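Long-range contact in maleylacetoacetate isomerase (Anaeromyxobacter dehalogenans, PDB 4IGJ), which probably isomerises maleylacetoacetate with the help of glutathione, as expected of a zeta-class glutathione transferase: residues 177-191 with 210-223. Sequence-based numbering, arbitrary orientation.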
ATOM      1  N   PHE A 177       0.373 -12.827  17.864  1.00 18.72           N
ATOM      2  CA  PHE A 177       0.846 -12.177  16.636  1.00 16.35           C
ATOM      3  C   PHE A 177      -0.016 -10.964  16.299  1.00 19.71           C
ATOM      4  O   PHE A 177      -0.874 -10.589  17.087  1.00 18.86           O
ATOM      5  CB  PHE A 177       0.880 -13.181  15.481  1.00 14.67           C
ATOM      6  CG  PHE A 177       1.855 -14.295  15.690  1.00 16.53           C
ATOM      7  CD1 PHE A 177       3.169 -14.167  15.278  1.00 16.85           C
ATOM      8  CD2 PHE A 177       1.471 -15.466  16.324  1.00 19.25           C
ATOM      9  CE1 PHE A 177       4.083 -15.192  15.483  1.00 17.40           C
ATOM     10  CE2 PHE A 177       2.382 -16.502  16.525  1.00 18.01           C
ATOM     11  CZ  PHE A 177       3.688 -16.361  16.112  1.00 15.68           C
ATOM     12  N   SER A 178       0.222 -10.330  15.153  1.00 14.60           N
ATOM     13  CA  SER A 178      -0.522  -9.119  14.808  1.00 14.13           C
ATOM     14  C   SER A 178      -2.028  -9.353  14.751  1.00 14.35           C
ATOM     15  O   SER A 178      -2.811  -8.490  15.161  1.00 18.26           O
ATOM     16  CB  SER A 178      -0.046  -8.533  13.479  1.00 12.43           C
ATOM     17  OG  SER A 178       1.308  -8.106  13.537  1.00 15.02           O
ATOM     18  N   HIS A 179      -2.423 -10.513  14.236  1.00 14.84           N
ATOM     19  CA  HIS A 179      -3.833 -10.885  14.167  1.00 14.84           C
ATOM     20  C   HIS A 179      -3.993 -12.305  14.657  1.00 18.24           C
ATOM     21  O   HIS A 179      -3.598 -13.257  13.984  1.00 19.84           O
ATOM     22  CB  HIS A 179      -4.364 -10.777  12.735  1.00 14.83           C
ATOM     23  CG  HIS A 179      -5.830 -11.062  12.615  1.00 14.91           C
ATOM     24  ND1 HIS A 179      -6.797 -10.126  12.895  1.00 20.88           N
ATOM     25  CD2 HIS A 179      -6.490 -12.187  12.245  1.00 14.52           C
ATOM     26  CE1 HIS A 179      -7.993 -10.654  12.703  1.00 16.75           C
ATOM     27  NE2 HIS A 179      -7.832 -11.906  12.301  1.00 17.60           N
ATOM     28  N   GLY A 180      -4.574 -12.442  15.842  1.00 18.50           N
ATOM     29  CA  GLY A 180      -4.769 -13.751  16.430  1.00 21.53           C
ATOM     30  C   GLY A 180      -3.474 -14.420  16.841  1.00 17.70           C
ATOM     31  O   GLY A 180      -2.493 -13.758  17.193  1.00 18.91           O
ATOM     32  N   ASP A 181      -3.468 -15.745  16.771  1.00 17.71           N
ATOM     33  CA  ASP A 181      -2.408 -16.535  17.373  1.00 17.81           C
ATOM     34  C   ASP A 181      -1.517 -17.241  16.354  1.00 22.39           C
ATOM     35  O   ASP A 181      -0.786 -18.171  16.696  1.00 20.64           O
ATOM     36  CB  ASP A 181      -3.017 -17.546  18.346  1.00 21.23           C
ATOM     37  CG  ASP A 181      -3.813 -16.877  19.452  1.00 32.12           C
ATOM     38  OD1 ASP A 181      -3.308 -15.890  20.030  1.00 28.17           O
ATOM     39  OD2 ASP A 181      -4.942 -17.331  19.738  1.00 35.61           O
ATOM     40  N   ALA A 182      -1.568 -16.789  15.105  1.00 18.72           N
ATOM     41  CA  ALA A 182      -0.698 -17.337  14.069  1.00 17.32           C
ATOM     42  C   ALA A 182      -0.254 -16.226  13.121  1.00 15.79           C
ATOM     43  O   ALA A 182      -0.919 -15.201  13.015  1.00 14.51           O
ATOM     44  CB  ALA A 182      -1.404 -18.441  13.310  1.00 22.28           C
ATOM     45  N   PRO A 183       0.891 -16.410  12.451  1.00 11.66           N
ATOM     46  CA  PRO A 183       1.359 -15.376  11.520  1.00 11.71           C
ATOM     47  C   PRO A 183       0.378 -15.107  10.389  1.00 10.39           C
ATOM     48  O   PRO A 183      -0.286 -16.028   9.891  1.00 12.85           O
ATOM     49  CB  PRO A 183       2.628 -15.990  10.930  1.00 13.74           C
ATOM     50  CG  PRO A 183       3.135 -16.891  12.002  1.00 18.23           C
ATOM     51  CD  PRO A 183       1.895 -17.474  12.645  1.00 13.97           C
ATOM     52  N   THR A 184       0.291 -13.840   9.997  1.00 10.11           N
ATOM     53  CA  THR A 184      -0.504 -13.422   8.846  1.00  9.63           C
ATOM     54  C   THR A 184       0.294 -12.438   8.002  1.00  8.79           C
ATOM     55  O   THR A 184       1.435 -12.094   8.330  1.00  9.29           O
ATOM     56  CB  THR A 184      -1.804 -12.705   9.269  1.00  9.21           C
ATOM     57  OG1 THR A 184      -1.472 -11.511   9.987  1.00  9.34           O
ATOM     58  CG2 THR A 184      -2.685 -13.601  10.144  1.00 11.54           C
ATOM     59  N   LEU A 185      -0.318 -11.953   6.927  1.00  7.93           N
ATOM     60  CA  LEU A 185       0.321 -10.931   6.117  1.00  8.64           C
ATOM     61  C   LEU A 185       0.730  -9.710   6.941  1.00  9.29           C
ATOM     62  O   LEU A 185       1.720  -9.048   6.613  1.00  8.91           O
ATOM     63  CB  LEU A 185      -0.575 -10.520   4.948  1.00 10.09           C
ATOM     64  CG  LEU A 185      -0.806 -11.561   3.846  1.00  9.54           C
ATOM     65  CD1 LEU A 185      -1.547 -10.913   2.691  1.00 14.00           C
ATOM     66  CD2 LEU A 185       0.519 -12.155   3.355  1.00 12.14           C
ATOM     67  N   ALA A 186      -0.013  -9.412   8.007  1.00  8.22           N
ATOM     68  CA  ALA A 186       0.318  -8.257   8.840  1.00  7.36           C
ATOM     69  C   ALA A 186       1.720  -8.365   9.447  1.00  8.85           C
ATOM     70  O   ALA A 186       2.442  -7.370   9.508  1.00  9.36           O
ATOM     71  CB  ALA A 186      -0.728  -8.069   9.926  1.00  8.62           C
ATOM     72  N   ASP A 187       2.101  -9.566   9.881  1.00  7.89           N
ATOM     73  CA  ASP A 187       3.428  -9.764  10.448  1.00  8.27           C
ATOM     74  C   ASP A 187       4.513  -9.647   9.389  1.00  6.79           C
ATOM     75  O   ASP A 187       5.638  -9.249   9.690  1.00  9.35           O
ATOM     76  CB  ASP A 187       3.503 -11.120  11.138  1.00 10.07           C
ATOM     77  CG  ASP A 187       2.399 -11.296  12.155  1.00 11.51           C
ATOM     78  OD1 ASP A 187       2.387 -10.531  13.140  1.00 11.86           O
ATOM     79  OD2 ASP A 187       1.544 -12.184  11.951  1.00 12.25           O
ATOM     80  N   CYS A 188       4.180 -10.001   8.152  1.00  8.57           N
ATOM     81  CA  CYS A 188       5.125  -9.898   7.042  1.00  8.06           C
ATOM     82  C   CYS A 188       5.533  -8.451   6.780  1.00  7.07           C
ATOM     83  O   CYS A 188       6.640  -8.191   6.289  1.00  7.93           O
ATOM     84  CB  CYS A 188       4.546 -10.529   5.774  1.00  8.28           C
ATOM     85  SG  CYS A 188       4.245 -12.328   5.902  1.00  9.50           S
ATOM     86  N   TYR A 189       4.643  -7.518   7.116  1.00  7.45           N
ATOM     87  CA  TYR A 189       4.912  -6.079   6.992  1.00  7.22           C
ATOM     88  C   TYR A 189       5.513  -5.484   8.271  1.00  7.29           C
ATOM     89  O   TYR A 189       6.411  -4.639   8.207  1.00  8.15           O
ATOM     90  CB  TYR A 189       3.629  -5.325   6.575  1.00  7.70           C
ATOM     91  CG  TYR A 189       3.353  -5.473   5.099  1.00  7.35           C
ATOM     92  CD1 TYR A 189       3.733  -4.483   4.206  1.00  7.44           C
ATOM     93  CD2 TYR A 189       2.759  -6.627   4.595  1.00  8.47           C
ATOM     94  CE1 TYR A 189       3.520  -4.629   2.836  1.00  7.46           C
ATOM     95  CE2 TYR A 189       2.553  -6.781   3.229  1.00  7.71           C
ATOM     96  CZ  TYR A 189       2.936  -5.787   2.364  1.00  6.70           C
ATOM     97  OH  TYR A 189       2.747  -5.940   1.015  1.00  8.65           O
ATOM     98  N   LEU A 190       5.025  -5.921   9.427  1.00  7.75           N
ATOM     99  CA  LEU A 190       5.514  -5.405  10.708  1.00  9.33           C
ATOM    100  C   LEU A 190       7.003  -5.668  10.939  1.00  9.36           C
ATOM    101  O   LEU A 190       7.758  -4.760  11.306  1.00  9.87           O
ATOM    102  CB  LEU A 190       4.716  -6.014  11.858  1.00  9.35           C
ATOM    103  CG  LEU A 190       5.237  -5.620  13.236  1.00 10.79           C
ATOM    104  CD1 LEU A 190       5.047  -4.138  13.453  1.00 13.41           C
ATOM    105  CD2 LEU A 190       4.498  -6.415  14.290  1.00 14.89           C
ATOM    106  N   VAL A 191       7.426  -6.908  10.721  1.00  7.73           N
ATOM    107  CA  VAL A 191       8.772  -7.314  11.101  1.00  8.87           C
ATOM    108  C   VAL A 191       9.871  -6.529  10.365  1.00  9.00           C
ATOM    109  O   VAL A 191      10.771  -5.993  11.003  1.00  8.98           O
ATOM    110  CB  VAL A 191       8.927  -8.847  11.026  1.00  7.77           C
ATOM    111  CG1 VAL A 191      10.397  -9.253  11.092  1.00  8.91           C
ATOM    112  CG2 VAL A 191       8.147  -9.496  12.165  1.00 10.38           C
ATOM    113  N   LEU A 210       3.947  -4.346  19.742  1.00 18.43           N
ATOM    114  CA  LEU A 210       4.713  -4.635  18.531  1.00 15.80           C
ATOM    115  C   LEU A 210       6.013  -5.375  18.852  1.00 18.72           C
ATOM    116  O   LEU A 210       6.426  -6.258  18.104  1.00 17.63           O
ATOM    117  CB  LEU A 210       5.011  -3.351  17.756  1.00 14.90           C
ATOM    118  CG  LEU A 210       3.814  -2.522  17.288  1.00 13.36           C
ATOM    119  CD1 LEU A 210       4.249  -1.406  16.352  1.00 15.28           C
ATOM    120  CD2 LEU A 210       2.756  -3.399  16.631  1.00 13.74           C
ATOM    121  N   ARG A 211       6.655  -5.019  19.967  1.00 18.92           N
ATOM    122  CA  ARG A 211       7.888  -5.678  20.384  1.00 18.26           C
ATOM    123  C   ARG A 211       7.651  -7.150  20.718  1.00 13.28           C
ATOM    124  O   ARG A 211       8.441  -8.016  20.338  1.00 18.38           O
ATOM    125  CB  ARG A 211       8.515  -4.951  21.582  1.00 20.65           C
ATOM    126  CG  ARG A 211       9.136  -3.604  21.237  1.00 22.17           C
ATOM    127  CD  ARG A 211       9.951  -3.035  22.401  1.00 26.57           C
ATOM    128  NE  ARG A 211       9.145  -2.216  23.301  1.00 30.31           N
ATOM    129  CZ  ARG A 211       8.699  -2.614  24.491  1.00 33.01           C
ATOM    130  NH1 ARG A 211       8.981  -3.828  24.940  1.00 36.68           N
ATOM    131  NH2 ARG A 211       7.972  -1.791  25.234  1.00 31.81           N
ATOM    132  N   ARG A 212       6.554  -7.418  21.424  1.00 18.45           N
ATOM    133  CA  ARG A 212       6.181  -8.780  21.778  1.00 17.94           C
ATOM    134  C   ARG A 212       5.885  -9.615  20.532  1.00 18.13           C
ATOM    135  O   ARG A 212       6.302 -10.770  20.439  1.00 18.07           O
ATOM    136  CB  ARG A 212       4.970  -8.775  22.714  1.00 23.55           C
ATOM    137  N   VAL A 213       5.175  -9.025  19.572  1.00 18.33           N
ATOM    138  CA  VAL A 213       4.882  -9.724  18.325  1.00 18.54           C
ATOM    139  C   VAL A 213       6.168 -10.013  17.552  1.00 17.84           C
ATOM    140  O   VAL A 213       6.363 -11.122  17.046  1.00 16.46           O
ATOM    141  CB  VAL A 213       3.893  -8.932  17.447  1.00 16.47           C
ATOM    142  CG1 VAL A 213       3.779  -9.567  16.067  1.00 14.27           C
ATOM    143  CG2 VAL A 213       2.524  -8.875  18.113  1.00 19.86           C
ATOM    144  N   ASP A 214       7.044  -9.013  17.474  1.00 14.78           N
ATOM    145  CA  ASP A 214       8.350  -9.174  16.846  1.00 14.87           C
ATOM    146  C   ASP A 214       9.124 -10.335  17.482  1.00 18.48           C
ATOM    147  O   ASP A 214       9.739 -11.136  16.782  1.00 15.76           O
ATOM    148  CB  ASP A 214       9.146  -7.875  16.984  1.00 15.29           C
ATOM    149  CG  ASP A 214      10.347  -7.803  16.054  1.00 19.29           C
ATOM    150  OD1 ASP A 214      10.238  -8.185  14.867  1.00 13.29           O
ATOM    151  OD2 ASP A 214      11.408  -7.329  16.506  1.00 25.43           O
ATOM    152  N   GLU A 215       9.076 -10.425  18.810  1.00 16.31           N
ATOM    153  CA  GLU A 215       9.773 -11.496  19.519  1.00 17.09           C
ATOM    154  C   GLU A 215       9.186 -12.867  19.184  1.00 14.84           C
ATOM    155  O   GLU A 215       9.922 -13.828  18.972  1.00 19.28           O
ATOM    156  CB  GLU A 215       9.734 -11.250  21.027  1.00 18.63           C
ATOM    157  N   ALA A 216       7.858 -12.944  19.128  1.00 14.80           N
ATOM    158  CA  ALA A 216       7.177 -14.179  18.774  1.00 14.97           C
ATOM    159  C   ALA A 216       7.528 -14.628  17.365  1.00 19.30           C
ATOM    160  O   ALA A 216       7.709 -15.820  17.111  1.00 19.90           O
ATOM    161  CB  ALA A 216       5.675 -14.009  18.914  1.00 19.02           C
ATOM    162  N   CYS A 217       7.618 -13.674  16.442  1.00 14.49           N
ATOM    163  CA  CYS A 217       7.952 -14.007  15.066  1.00 15.64           C
ATOM    164  C   CYS A 217       9.401 -14.470  14.948  1.00 12.56           C
ATOM    165  O   CYS A 217       9.709 -15.401  14.216  1.00 14.13           O
ATOM    166  CB  CYS A 217       7.726 -12.792  14.156  1.00 13.35           C
ATOM    167  SG  CYS A 217       5.999 -12.373  13.861  1.00 12.98           S
ATOM    168  N   ALA A 218      10.288 -13.801  15.673  1.00 14.89           N
ATOM    169  CA  ALA A 218      11.720 -14.051  15.540  1.00 19.12           C
ATOM    170  C   ALA A 218      12.105 -15.476  15.941  1.00 21.04           C
ATOM    171  O   ALA A 218      13.111 -16.009  15.475  1.00 22.52           O
ATOM    172  CB  ALA A 218      12.515 -13.022  16.333  1.00 21.70           C
ATOM    173  N   ALA A 219      11.297 -16.100  16.794  1.00 17.63           N
ATOM    174  CA  ALA A 219      11.598 -17.455  17.252  1.00 20.61           C
ATOM    175  C   ALA A 219      11.186 -18.524  16.240  1.00 20.99           C
ATOM    176  O   ALA A 219      11.463 -19.711  16.434  1.00 24.88           O
ATOM    177  CB  ALA A 219      10.938 -17.715  18.593  1.00 27.10           C
ATOM    178  N   LEU A 220      10.529 -18.105  15.163  1.00 17.56           N
ATOM    179  CA  LEU A 220      10.051 -19.047  14.153  1.00 14.99           C
ATOM    180  C   LEU A 220      11.049 -19.231  13.016  1.00 15.99           C
ATOM    181  O   LEU A 220      11.592 -18.264  12.493  1.00 16.47           O
ATOM    182  CB  LEU A 220       8.705 -18.597  13.582  1.00 14.63           C
ATOM    183  CG  LEU A 220       7.504 -18.472  14.517  1.00 21.64           C
ATOM    184  CD1 LEU A 220       6.252 -18.047  13.747  1.00 19.59           C
ATOM    185  CD2 LEU A 220       7.259 -19.787  15.241  1.00 20.39           C
ATOM    186  N   ALA A 221      11.269 -20.480  12.622  1.00 18.25           N
ATOM    187  CA  ALA A 221      12.175 -20.793  11.521  1.00 15.93           C
ATOM    188  C   ALA A 221      11.954 -20.011  10.207  1.00 13.01           C
ATOM    189  O   ALA A 221      12.922 -19.546   9.612  1.00 16.06           O
ATOM    190  CB  ALA A 221      12.203 -22.309  11.261  1.00 17.72           C
ATOM    191  N   PRO A 222      10.696 -19.863   9.747  1.00 13.24           N
ATOM    192  CA  PRO A 222      10.506 -19.100   8.506  1.00 15.84           C
ATOM    193  C   PRO A 222      10.950 -17.637   8.618  1.00 11.51           C
ATOM    194  O   PRO A 222      11.461 -17.094   7.637  1.00 12.22           O
ATOM    195  CB  PRO A 222       8.995 -19.172   8.274  1.00 14.72           C
ATOM    196  CG  PRO A 222       8.550 -20.379   8.998  1.00 25.25           C
ATOM    197  CD  PRO A 222       9.439 -20.490  10.200  1.00 14.18           C
ATOM    198  N   PHE A 223      10.755 -17.012   9.778  1.00 12.06           N
ATOM    199  CA  PHE A 223      11.250 -15.651   9.970  1.00  9.16           C
ATOM    200  C   PHE A 223      12.774 -15.606   9.997  1.00 11.31           C
ATOM    201  O   PHE A 223      13.388 -14.719   9.393  1.00 12.49           O
ATOM    202  CB  PHE A 223      10.645 -15.018  11.228  1.00 10.77           C
ATOM    203  CG  PHE A 223       9.227 -14.537  11.042  1.00  9.64           C
ATOM    204  CD1 PHE A 223       8.971 -13.204  10.766  1.00 11.77           C
ATOM    205  CD2 PHE A 223       8.156 -15.417  11.123  1.00 15.19           C
ATOM    206  CE1 PHE A 223       7.671 -12.748  10.574  1.00 11.01           C
ATOM    207  CE2 PHE A 223       6.855 -14.973  10.934  1.00 13.99           C
ATOM    208  CZ  PHE A 223       6.613 -13.635  10.657  1.00 11.06           C
TER
HETATM  209  O   HOH W   1      12.143  -7.083  13.193  1.00 12.26           O
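The N-capping box of the GST fold, Thr184-x-x-Asp187 at the start of helix 185-199, meets helix 208-218 of the all-helical C-terminal domain where Asp187 sets OD1 against Val213 CG1 and CB against Cys217 SG. Asp187 OD1 lies 3.4 Å from Val213 CG1 while taking two bonds from Ser178, an added partner from the loop before the box: the backbone N arrives at its syn lone pair, and OG comes in 2.7 Å away, 48° out of the carboxylate plane. OD2 uses its anti lone pair for Thr184 N, and Thr184, at the N-cap, accepts from Ala186 N through OG1. This three-bond grip on Asp187 ties the incoming loop to the first turn of the helix and satisfies a buried carboxylate. An asparagine at Asp187 could accept through only one oxygen of its amide, so either Ser178 or Thr184 N would probably lose its acceptor and the loop carrying Phe177 would be less firmly held. With CG anti to its carbonyl carbon (chi1 -64°), Phe177 brings its ring to the end of helix 208-218 and the turn after it: Cys217 SG sits at the ring edge, 3.6 Å from CD1, and Leu220 CD1, just before helix 221-226, lies 3.9 Å from CZ, while Pro183 CD covers one face. Phe223, which also touches Leu41 of helix 34-45, carries Cys217 CB over its ring, and its CE1 meets Val191 CG2 at 3.7 Å. The helix segments cross at -103°, with Leu190 CD2 against Val213 CG1. Asp214 OD2 is salt-bridged to Arg198; its OD1 accepts from a water that also donates to Val191 O, 2.8 Å from the water oxygen.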